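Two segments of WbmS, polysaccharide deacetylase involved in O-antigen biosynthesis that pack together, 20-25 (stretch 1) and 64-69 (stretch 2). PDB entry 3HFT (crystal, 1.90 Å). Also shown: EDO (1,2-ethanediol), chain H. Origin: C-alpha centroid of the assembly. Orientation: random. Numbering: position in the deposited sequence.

Stretch 1, residues 20-25: KFARIS
Stretch 2 64-69: GVCATW

Two extended segments run side by side in nearly the same direction, 17° apart, joined by a single direct hydrogen bond, by bridging waters and by a small apolar contact, with 367 Å² buried in all. The register sets Ala 22 CA 5.1 Å from Cys 66 CA and Arg 23 CA 5.3 Å from Ala 67 CA, a spacing like that of paired strands, yet waters link the backbones. Water 1 donates to Phe 21 O (3.0 Å) and accepts from Cys 66 N (2.9 Å); water 2 donates to Ala 22 O (2.8 Å) and accepts from Thr 68 OG1 (2.7 Å).

Backbone angles are extended from Phe 21 (-94/134) to Arg 23 and from Val 65 (-108/163) to Thr 68; Ile 24 (-55/-41; m, m) then turns into a 3-10 segment. There Ile 24 N donates to Thr 68 OG1 at 3.0 Å, nearly straight at 171°. Threonine, chi1 m, suits this buried place because its hydroxyl satisfies that amide.

At the other end, apolar and buried, Phe 21 (m, chi2 -84°) points toward Val 65 (m), CD2 lying 3.6 Å from CG1, while Val 65 CG2 covers one ring face. Gly 64 (71/30) has the positive phi that favours glycine. Between these ends small Cys 66 (m) points toward stretch 1, its CB 3.6 Å from Ala 22 C and 3.8 Å from CG of Arg 23 (m, t, m). Ala 22 and Ala 67 turn their small methyls away.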

# COMPACT_ATOMS: atom_id res chain seq x y z
N LYS A 20 9.01 -7.91 -24.52
CA LYS A 20 7.93 -7.49 -23.66
C LYS A 20 8.20 -7.73 -22.18
O LYS A 20 7.71 -7.01 -21.33
CB LYS A 20 6.64 -8.19 -24.07
CG LYS A 20 5.48 -7.23 -24.15
CD LYS A 20 4.21 -7.96 -24.48
CE LYS A 20 3.24 -7.07 -25.20
NZ LYS A 20 3.63 -6.97 -26.62
N PHE A 21 8.96 -8.78 -21.88
CA PHE A 21 9.18 -9.24 -20.52
C PHE A 21 10.45 -8.63 -19.96
O PHE A 21 11.51 -8.64 -20.61
CB PHE A 21 9.26 -10.76 -20.46
CG PHE A 21 7.96 -11.45 -20.77
CD1 PHE A 21 7.00 -11.64 -19.79
CD2 PHE A 21 7.70 -11.94 -22.05
CE1 PHE A 21 5.81 -12.29 -20.08
CE2 PHE A 21 6.51 -12.60 -22.33
CZ PHE A 21 5.56 -12.78 -21.35
N ALA A 22 10.37 -8.13 -18.73
CA ALA A 22 11.50 -7.49 -18.12
C ALA A 22 11.64 -7.88 -16.64
O ALA A 22 10.78 -8.56 -16.08
CB ALA A 22 11.35 -5.97 -18.27
N ARG A 23 12.78 -7.50 -16.07
CA ARG A 23 13.05 -7.65 -14.65
C ARG A 23 12.65 -6.37 -13.91
O ARG A 23 12.69 -5.28 -14.48
CB ARG A 23 14.54 -7.88 -14.46
CG ARG A 23 15.03 -9.10 -15.21
CD ARG A 23 16.52 -9.14 -15.21
NE ARG A 23 17.07 -7.99 -15.90
CZ ARG A 23 17.81 -8.03 -16.99
NH1 ARG A 23 18.16 -9.17 -17.56
NH2 ARG A 23 18.24 -6.90 -17.51
N ILE A 24 12.28 -6.49 -12.65
CA ILE A 24 11.94 -5.27 -11.89
C ILE A 24 13.08 -4.24 -11.93
O ILE A 24 12.83 -3.05 -12.12
CB ILE A 24 11.51 -5.61 -10.41
CG1 ILE A 24 10.20 -6.44 -10.39
CG2 ILE A 24 11.40 -4.35 -9.53
CD1 ILE A 24 8.89 -5.65 -10.72
N SER A 25 14.35 -4.67 -11.81
CA SER A 25 15.45 -3.71 -11.83
C SER A 25 15.70 -3.06 -13.19
O SER A 25 16.57 -2.18 -13.31
CB SER A 25 16.74 -4.37 -11.36
OG SER A 25 16.98 -5.54 -12.10
N GLY A 64 12.26 -18.72 -22.10
CA GLY A 64 13.38 -17.85 -22.38
C GLY A 64 13.16 -16.38 -22.09
O GLY A 64 13.76 -15.54 -22.74
N VAL A 65 12.31 -16.08 -21.11
CA VAL A 65 11.97 -14.69 -20.74
C VAL A 65 12.59 -14.27 -19.40
O VAL A 65 13.03 -15.12 -18.59
CB VAL A 65 10.41 -14.50 -20.65
CG1 VAL A 65 9.73 -14.97 -21.94
CG2 VAL A 65 9.79 -15.29 -19.46
N CYS A 66 12.63 -12.96 -19.17
CA CYS A 66 13.06 -12.37 -17.91
C CYS A 66 12.04 -12.64 -16.81
O CYS A 66 10.86 -12.85 -17.09
CB CYS A 66 13.16 -10.84 -18.03
SG CYS A 66 14.58 -10.26 -18.95
N ALA A 67 12.49 -12.62 -15.56
CA ALA A 67 11.61 -12.77 -14.43
C ALA A 67 12.34 -12.34 -13.15
O ALA A 67 13.57 -12.30 -13.12
CB ALA A 67 11.07 -14.23 -14.32
N THR A 68 11.58 -11.98 -12.13
CA THR A 68 12.14 -11.57 -10.85
C THR A 68 11.60 -12.53 -9.78
O THR A 68 10.42 -12.85 -9.78
CB THR A 68 11.75 -10.15 -10.52
OG1 THR A 68 12.11 -9.31 -11.62
CG2 THR A 68 12.44 -9.69 -9.24
N TRP A 69 12.47 -12.96 -8.86
CA TRP A 69 12.14 -14.03 -7.90
C TRP A 69 12.38 -13.51 -6.52
O TRP A 69 13.51 -13.07 -6.22
CB TRP A 69 13.05 -15.27 -8.15
CG TRP A 69 12.93 -15.80 -9.56
CD1 TRP A 69 13.48 -15.26 -10.67
CD2 TRP A 69 12.16 -16.92 -10.01
NE1 TRP A 69 13.16 -15.99 -11.78
CE2 TRP A 69 12.34 -17.01 -11.41
CE3 TRP A 69 11.39 -17.90 -9.37
CZ2 TRP A 69 11.72 -17.99 -12.18
CZ3 TRP A 69 10.77 -18.88 -10.14
CH2 TRP A 69 10.96 -18.92 -11.54
C1 EDO H . 10.37 -10.87 -23.86
O1 EDO H . 11.53 -10.09 -23.61
C2 EDO H . 10.20 -11.34 -25.30
O2 EDO H . 8.86 -10.97 -25.73
O HOH W 1 12.69 -11.28 -21.56
O HOH W 2 10.10 -9.30 -13.49
O HOH W 3 9.12 -10.71 -16.80